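Local coordinates for protein 5-cytosine DNA methyltransferase (Entamoeba histolytica, PDB 3QV2) that probably transfers methyl groups from S-adenosylmethionine to carbon 5 of cytosine in tRNA or DNA, as a Dnmt2-type methyltransferase, at residues 44-56 with 288-300. Numbering follows the deposited sequence.
Sequences NEIANKIYSKNFK and NFTTQIDGLTDKQ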
ATOM      1  N   ASN A  44       8.659 -11.688   5.565  1.00 25.70           N
ATOM      2  CA  ASN A  44       9.447 -10.585   6.105  1.00 26.81           C
ATOM      3  C   ASN A  44       9.303 -10.483   7.622  1.00 25.94           C
ATOM      4  O   ASN A  44       8.260 -10.066   8.130  1.00 24.07           O
ATOM      5  CB  ASN A  44       9.043  -9.266   5.440  1.00 28.81           C
ATOM      6  CG  ASN A  44      10.024  -8.146   5.721  1.00 33.45           C
ATOM      7  OD1 ASN A  44       9.958  -7.496   6.764  1.00 34.43           O
ATOM      8  ND2 ASN A  44      10.941  -7.912   4.789  1.00 34.79           N
ATOM      9  N   GLU A  45      10.357 -10.864   8.337  1.00 27.28           N
ATOM     10  CA  GLU A  45      10.326 -10.908   9.797  1.00 28.50           C
ATOM     11  C   GLU A  45       9.985  -9.559  10.426  1.00 26.61           C
ATOM     12  O   GLU A  45       9.196  -9.489  11.369  1.00 26.57           O
ATOM     13  CB  GLU A  45      11.654 -11.433  10.351  1.00 34.06           C
ATOM     14  CG  GLU A  45      11.958 -12.875   9.974  1.00 41.06           C
ATOM     15  CD  GLU A  45      13.166 -13.430  10.705  1.00 44.69           C
ATOM     16  OE1 GLU A  45      13.730 -12.713  11.559  1.00 46.97           O
ATOM     17  OE2 GLU A  45      13.549 -14.586  10.426  1.00 42.41           O
ATOM     18  N   ILE A  46      10.581  -8.493   9.902  1.00 25.30           N
ATOM     19  CA  ILE A  46      10.343  -7.153  10.426  1.00 26.54           C
ATOM     20  C   ILE A  46       8.897  -6.725  10.193  1.00 23.90           C
ATOM     21  O   ILE A  46       8.230  -6.235  11.105  1.00 25.07           O
ATOM     22  CB  ILE A  46      11.304  -6.115   9.805  1.00 30.00           C
ATOM     23  CG1 ILE A  46      12.685  -6.206  10.460  1.00 32.67           C
ATOM     24  CG2 ILE A  46      10.751  -4.710   9.973  1.00 29.25           C
ATOM     25  CD1 ILE A  46      13.385  -7.534  10.256  1.00 35.71           C
ATOM     26  N   ALA A  47       8.416  -6.924   8.971  1.00 20.80           N
ATOM     27  CA  ALA A  47       7.042  -6.584   8.626  1.00 22.42           C
ATOM     28  C   ALA A  47       6.063  -7.327   9.527  1.00 21.97           C
ATOM     29  O   ALA A  47       5.118  -6.737  10.052  1.00 21.55           O
ATOM     30  CB  ALA A  47       6.768  -6.901   7.165  1.00 20.02           C
ATOM     31  N   ASN A  48       6.295  -8.624   9.703  1.00 24.97           N
ATOM     32  CA  ASN A  48       5.437  -9.447  10.548  1.00 24.37           C
ATOM     33  C   ASN A  48       5.384  -8.952  11.988  1.00 26.97           C
ATOM     34  O   ASN A  48       4.321  -8.935  12.603  1.00 24.10           O
ATOM     35  CB  ASN A  48       5.886 -10.909  10.520  1.00 24.06           C
ATOM     36  CG  ASN A  48       5.861 -11.501   9.126  1.00 24.77           C
ATOM     37  OD1 ASN A  48       5.187 -10.989   8.232  1.00 24.79           O
ATOM     38  ND2 ASN A  48       6.597 -12.590   8.936  1.00 22.87           N
ATOM     39  N   LYS A  49       6.535  -8.557  12.522  1.00 30.02           N
ATOM     40  CA  LYS A  49       6.602  -8.055  13.891  1.00 31.30           C
ATOM     41  C   LYS A  49       5.675  -6.864  14.097  1.00 30.04           C
ATOM     42  O   LYS A  49       5.029  -6.744  15.138  1.00 32.27           O
ATOM     43  CB  LYS A  49       8.042  -7.699  14.273  1.00 34.34           C
ATOM     44  CG  LYS A  49       8.766  -8.810  15.019  1.00 40.15           C
ATOM     45  CD  LYS A  49      10.163  -9.048  14.468  1.00 45.67           C
ATOM     46  CE  LYS A  49      11.039  -7.815  14.604  1.00 49.79           C
ATOM     47  NZ  LYS A  49      12.421  -8.069  14.110  1.00 52.59           N
ATOM     48  N   ILE A  50       5.611  -5.987  13.101  1.00 26.04           N
ATOM     49  CA  ILE A  50       4.702  -4.850  13.151  1.00 21.81           C
ATOM     50  C   ILE A  50       3.254  -5.324  13.079  1.00 22.33           C
ATOM     51  O   ILE A  50       2.401  -4.869  13.841  1.00 23.47           O
ATOM     52  CB  ILE A  50       4.974  -3.858  12.006  1.00 19.48           C
ATOM     53  CG1 ILE A  50       6.383  -3.268  12.134  1.00 20.79           C
ATOM     54  CG2 ILE A  50       3.921  -2.760  11.996  1.00 18.39           C
ATOM     55  CD1 ILE A  50       6.714  -2.248  11.070  1.00 22.01           C
ATOM     56  N   TYR A  51       2.986  -6.251  12.163  1.00 19.64           N
ATOM     57  CA  TYR A  51       1.648  -6.805  12.004  1.00 17.41           C
ATOM     58  C   TYR A  51       1.163  -7.428  13.308  1.00 16.87           C
ATOM     59  O   TYR A  51       0.088  -7.095  13.803  1.00 17.98           O
ATOM     60  CB  TYR A  51       1.630  -7.850  10.886  1.00 16.66           C
ATOM     61  CG  TYR A  51       0.242  -8.303  10.494  1.00 15.88           C
ATOM     62  CD1 TYR A  51      -0.377  -7.803   9.355  1.00 11.87           C
ATOM     63  CD2 TYR A  51      -0.454  -9.223  11.266  1.00 17.21           C
ATOM     64  CE1 TYR A  51      -1.646  -8.210   8.994  1.00 13.35           C
ATOM     65  CE2 TYR A  51      -1.723  -9.636  10.914  1.00 16.50           C
ATOM     66  CZ  TYR A  51      -2.315  -9.126   9.776  1.00 15.77           C
ATOM     67  OH  TYR A  51      -3.579  -9.528   9.413  1.00 12.44           O
ATOM     68  N   SER A  52       1.967  -8.332  13.857  1.00 20.15           N
ATOM     69  CA  SER A  52       1.620  -9.029  15.090  1.00 26.75           C
ATOM     70  C   SER A  52       1.459  -8.061  16.260  1.00 31.38           C
ATOM     71  O   SER A  52       0.577  -8.232  17.100  1.00 33.88           O
ATOM     72  CB  SER A  52       2.669 -10.092  15.419  1.00 29.82           C
ATOM     73  OG  SER A  52       2.679 -11.119  14.441  1.00 30.83           O
ATOM     74  N   LYS A  53       2.315  -7.045  16.311  1.00 31.02           N
ATOM     75  CA  LYS A  53       2.241  -6.034  17.362  1.00 31.22           C
ATOM     76  C   LYS A  53       0.893  -5.318  17.364  1.00 27.03           C
ATOM     77  O   LYS A  53       0.314  -5.071  18.421  1.00 26.67           O
ATOM     78  CB  LYS A  53       3.370  -5.012  17.209  1.00 33.50           C
ATOM     79  CG  LYS A  53       3.192  -3.748  18.042  1.00 39.01           C
ATOM     80  CD  LYS A  53       3.269  -4.030  19.534  1.00 44.83           C
ATOM     81  CE  LYS A  53       3.125  -2.747  20.342  1.00 49.19           C
ATOM     82  NZ  LYS A  53       3.301  -2.976  21.803  1.00 52.01           N
ATOM     83  N   ASN A  54       0.398  -4.991  16.174  1.00 27.41           N
ATOM     84  CA  ASN A  54      -0.846  -4.239  16.042  1.00 27.49           C
ATOM     85  C   ASN A  54      -2.108  -5.104  16.019  1.00 26.45           C
ATOM     86  O   ASN A  54      -3.154  -4.695  16.520  1.00 26.18           O
ATOM     87  CB  ASN A  54      -0.800  -3.346  14.799  1.00 25.72           C
ATOM     88  CG  ASN A  54       0.194  -2.209  14.936  1.00 26.80           C
ATOM     89  OD1 ASN A  54      -0.125  -1.155  15.486  1.00 24.99           O
ATOM     90  ND2 ASN A  54       1.406  -2.416  14.436  1.00 25.80           N
ATOM     91  N   PHE A  55      -2.008  -6.296  15.439  1.00 25.80           N
ATOM     92  CA  PHE A  55      -3.181  -7.149  15.264  1.00 27.16           C
ATOM     93  C   PHE A  55      -3.203  -8.353  16.203  1.00 29.00           C
ATOM     94  O   PHE A  55      -4.160  -9.126  16.206  1.00 29.13           O
ATOM     95  CB  PHE A  55      -3.308  -7.595  13.805  1.00 24.18           C
ATOM     96  CG  PHE A  55      -3.525  -6.458  12.845  1.00 23.16           C
ATOM     97  CD1 PHE A  55      -4.738  -5.792  12.808  1.00 19.47           C
ATOM     98  CD2 PHE A  55      -2.516  -6.052  11.985  1.00 22.73           C
ATOM     99  CE1 PHE A  55      -4.944  -4.744  11.931  1.00 18.47           C
ATOM    100  CE2 PHE A  55      -2.718  -5.004  11.104  1.00 19.07           C
ATOM    101  CZ  PHE A  55      -3.933  -4.349  11.078  1.00 17.67           C
ATOM    102  N   LYS A  56      -2.148  -8.506  16.998  1.00 33.64           N
ATOM    103  CA  LYS A  56      -2.085  -9.565  18.002  1.00 39.05           C
ATOM    104  C   LYS A  56      -2.380 -10.942  17.413  1.00 38.24           C
ATOM    105  O   LYS A  56      -3.006 -11.783  18.058  1.00 39.37           O
ATOM    106  CB  LYS A  56      -3.054  -9.270  19.148  1.00 41.95           C
ATOM    107  CG  LYS A  56      -2.925  -7.868  19.718  1.00 42.93           C
ATOM    108  CD  LYS A  56      -1.507  -7.585  20.183  1.00 44.16           C
ATOM    109  CE  LYS A  56      -1.392  -6.187  20.769  1.00 45.13           C
ATOM    110  NZ  LYS A  56      -0.012  -5.887  21.242  1.00 43.81           N
ATOM    111  N   ASN A 288      -4.367   4.284  16.484  1.00 34.24           N
ATOM    112  CA  ASN A 288      -3.687   3.409  17.433  1.00 33.93           C
ATOM    113  C   ASN A 288      -2.657   2.495  16.784  1.00 31.34           C
ATOM    114  O   ASN A 288      -1.801   1.924  17.470  1.00 31.93           O
ATOM    115  CB  ASN A 288      -4.697   2.593  18.240  1.00 37.65           C
ATOM    116  CG  ASN A 288      -5.279   3.377  19.392  1.00 42.45           C
ATOM    117  OD1 ASN A 288      -4.595   4.202  19.998  1.00 45.41           O
ATOM    118  ND2 ASN A 288      -6.547   3.132  19.700  1.00 42.86           N
ATOM    119  N   PHE A 289      -2.740   2.352  15.465  1.00 29.89           N
ATOM    120  CA  PHE A 289      -1.739   1.587  14.733  1.00 26.81           C
ATOM    121  C   PHE A 289      -0.404   2.321  14.793  1.00 26.70           C
ATOM    122  O   PHE A 289      -0.357   3.543  14.668  1.00 26.89           O
ATOM    123  CB  PHE A 289      -2.169   1.390  13.279  1.00 25.66           C
ATOM    124  CG  PHE A 289      -1.211   0.562  12.472  1.00 22.39           C
ATOM    125  CD1 PHE A 289      -1.441  -0.792  12.267  1.00 19.14           C
ATOM    126  CD2 PHE A 289      -0.074   1.135  11.917  1.00 24.53           C
ATOM    127  CE1 PHE A 289      -0.554  -1.555  11.525  1.00 21.97           C
ATOM    128  CE2 PHE A 289       0.811   0.373  11.177  1.00 24.37           C
ATOM    129  CZ  PHE A 289       0.570  -0.971  10.982  1.00 23.13           C
ATOM    130  N   THR A 290       0.678   1.575  14.989  1.00 23.72           N
ATOM    131  CA  THR A 290       2.007   2.173  15.057  1.00 24.27           C
ATOM    132  C   THR A 290       3.098   1.236  14.542  1.00 26.70           C
ATOM    133  O   THR A 290       3.083   0.036  14.817  1.00 26.40           O
ATOM    134  CB  THR A 290       2.354   2.618  16.495  1.00 24.82           C
ATOM    135  OG1 THR A 290       3.671   3.183  16.521  1.00 25.78           O
ATOM    136  CG2 THR A 290       2.295   1.435  17.451  1.00 25.58           C
ATOM    137  N   THR A 291       4.038   1.793  13.787  1.00 24.18           N
ATOM    138  CA  THR A 291       5.195   1.044  13.317  1.00 25.88           C
ATOM    139  C   THR A 291       6.306   1.150  14.354  1.00 28.16           C
ATOM    140  O   THR A 291       7.361   0.527  14.221  1.00 24.04           O
ATOM    141  CB  THR A 291       5.711   1.592  11.979  1.00 28.52           C
ATOM    142  OG1 THR A 291       6.163   2.940  12.158  1.00 29.43           O
ATOM    143  CG2 THR A 291       4.609   1.566  10.930  1.00 27.21           C
ATOM    144  N   GLN A 292       6.055   1.948  15.387  1.00 35.83           N
ATOM    145  CA  GLN A 292       7.022   2.159  16.457  1.00 44.27           C
ATOM    146  C   GLN A 292       7.111   0.934  17.359  1.00 47.89           C
ATOM    147  O   GLN A 292       6.872   1.019  18.564  1.00 51.37           O
ATOM    148  CB  GLN A 292       6.644   3.388  17.286  1.00 50.52           C
ATOM    149  CG  GLN A 292       7.719   3.836  18.264  1.00 56.94           C
ATOM    150  CD  GLN A 292       8.938   4.411  17.570  1.00 63.52           C
ATOM    151  OE1 GLN A 292       9.020   5.615  17.334  1.00 66.27           O
ATOM    152  NE2 GLN A 292       9.895   3.550  17.240  1.00 64.47           N
ATOM    153  N   ILE A 293       7.444  -0.207  16.767  1.00 46.95           N
ATOM    154  CA  ILE A 293       7.658  -1.428  17.528  1.00 46.06           C
ATOM    155  C   ILE A 293       9.015  -1.354  18.207  1.00 48.88           C
ATOM    156  O   ILE A 293       9.999  -0.939  17.597  1.00 48.99           O
ATOM    157  CB  ILE A 293       7.609  -2.677  16.630  1.00 43.74           C
ATOM    158  CG1 ILE A 293       6.164  -3.113  16.396  1.00 42.03           C
ATOM    159  CG2 ILE A 293       8.394  -3.819  17.257  1.00 42.75           C
ATOM    160  CD1 ILE A 293       5.309  -2.073  15.709  1.00 42.90           C
ATOM    161  N   ASP A 294       9.061  -1.750  19.474  1.00 50.47           N
ATOM    162  CA  ASP A 294      10.295  -1.689  20.247  1.00 52.55           C
ATOM    163  C   ASP A 294      11.437  -2.404  19.529  1.00 47.98           C
ATOM    164  O   ASP A 294      11.313  -3.570  19.152  1.00 46.16           O
ATOM    165  CB  ASP A 294      10.082  -2.293  21.636  1.00 58.52           C
ATOM    166  CG  ASP A 294      11.127  -1.840  22.632  1.00 62.81           C
ATOM    167  OD1 ASP A 294      11.718  -0.760  22.419  1.00 64.64           O
ATOM    168  OD2 ASP A 294      11.358  -2.558  23.629  1.00 62.59           O
ATOM    169  N   GLY A 295      12.544  -1.694  19.341  1.00 46.44           N
ATOM    170  CA  GLY A 295      13.723  -2.262  18.714  1.00 45.49           C
ATOM    171  C   GLY A 295      13.901  -1.850  17.266  1.00 45.79           C
ATOM    172  O   GLY A 295      15.025  -1.776  16.769  1.00 48.50           O
ATOM    173  N   LEU A 296      12.791  -1.580  16.588  1.00 41.71           N
ATOM    174  CA  LEU A 296      12.824  -1.198  15.179  1.00 37.09           C
ATOM    175  C   LEU A 296      13.269   0.250  14.983  1.00 34.63           C
ATOM    176  O   LEU A 296      12.696   1.172  15.564  1.00 31.83           O
ATOM    177  CB  LEU A 296      11.453  -1.419  14.532  1.00 33.03           C
ATOM    178  CG  LEU A 296      10.978  -2.872  14.430  1.00 33.79           C
ATOM    179  CD1 LEU A 296       9.607  -2.946  13.784  1.00 35.18           C
ATOM    180  CD2 LEU A 296      11.977  -3.715  13.654  1.00 33.02           C
ATOM    181  N   THR A 297      14.297   0.441  14.162  1.00 35.17           N
ATOM    182  CA  THR A 297      14.794   1.777  13.846  1.00 36.00           C
ATOM    183  C   THR A 297      13.861   2.495  12.877  1.00 33.04           C
ATOM    184  O   THR A 297      12.967   1.881  12.292  1.00 34.30           O
ATOM    185  CB  THR A 297      16.205   1.724  13.228  1.00 34.70           C
ATOM    186  OG1 THR A 297      16.180   0.929  12.037  1.00 34.30           O
ATOM    187  CG2 THR A 297      17.199   1.126  14.213  1.00 33.14           C
ATOM    188  N   ASP A 298      14.073   3.797  12.708  1.00 31.70           N
ATOM    189  CA  ASP A 298      13.261   4.583  11.786  1.00 28.02           C
ATOM    190  C   ASP A 298      13.387   4.059  10.359  1.00 25.41           C
ATOM    191  O   ASP A 298      12.400   3.986   9.629  1.00 26.07           O
ATOM    192  CB  ASP A 298      13.638   6.065  11.845  1.00 25.00           C
ATOM    193  CG  ASP A 298      13.201   6.726  13.137  1.00 25.64           C
ATOM    194  OD1 ASP A 298      12.389   6.126  13.872  1.00 29.46           O
ATOM    195  OD2 ASP A 298      13.660   7.854  13.412  1.00 29.11           O
ATOM    196  N   LYS A 299      14.604   3.694   9.970  1.00 22.57           N
ATOM    197  CA  LYS A 299      14.850   3.131   8.646  1.00 29.11           C
ATOM    198  C   LYS A 299      13.952   1.928   8.375  1.00 26.87           C
ATOM    199  O   LYS A 299      13.279   1.864   7.346  1.00 23.33           O
ATOM    200  CB  LYS A 299      16.320   2.733   8.495  1.00 32.57           C
ATOM    201  CG  LYS A 299      17.281   3.908   8.502  1.00 37.80           C
ATOM    202  CD  LYS A 299      16.987   4.867   7.357  1.00 40.75           C
ATOM    203  CE  LYS A 299      17.867   6.105   7.429  1.00 43.59           C
ATOM    204  NZ  LYS A 299      19.315   5.776   7.322  1.00 44.06           N
ATOM    205  N   GLN A 300      13.944   0.978   9.305  1.00 27.84           N
ATOM    206  CA  GLN A 300      13.131  -0.228   9.171  1.00 29.10           C
ATOM    207  C   GLN A 300      11.644   0.102   9.037  1.00 24.54           C
ATOM    208  O   GLN A 300      10.926  -0.536   8.268  1.00 24.03           O
ATOM    209  CB  GLN A 300      13.368  -1.163  10.360  1.00 30.92           C
ATOM    210  CG  GLN A 300      14.765  -1.770  10.401  1.00 33.56           C
ATOM    211  CD  GLN A 300      15.057  -2.478  11.711  1.00 37.95           C
ATOM    212  OE1 GLN A 300      14.588  -2.064  12.769  1.00 39.10           O
ATOM    213  NE2 GLN A 300      15.834  -3.554  11.643  1.00 39.59           N
TER
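Phe289 lays one face of its ring against the carboxamide of Asn54, the two planes only 15° apart and Asn54 CG 3.4 Å from Phe289 CD1. With CG anti to the backbone N (chi1 -178°), the ring also reaches Ile50 CG2 and puts its edge to Phe55 CE2. The same amide pairs with both backbone polar atoms of Thr290: Thr290 N donates to Asn54 OD1 (2.9 Å), and Asn54 ND2 returns a bond to Thr290 O (3.0 Å), which lies in the amide plane. A further bond from Asn54 ND2 to Ile50 O, 2.7 Å, ties the amide to its own helix, so three bonds and the stack fix its rotation. Thr291 offers CB to Ile50 CD1 and turns its hydroxyl to Gln301. Ile293, opening a type II turn, slides CG1 tightly along Lys53 CB and CG, both 3.5 Å away, while CD1 lies on Ile50. Leu296, closing the turn, forks over the helix: CD1 meets Ile50 CG1 at 3.6 Å, CD2 meets Ile46. Ile46 and Ile50 also touch Cys304 of helix 298-306. Helix 45-55, capped by Asn44, which touches S-adenosyl-L-homocysteine, follows strand 36-41 of the Rossmann-like sheet and meets helix 22-29 through Phe55.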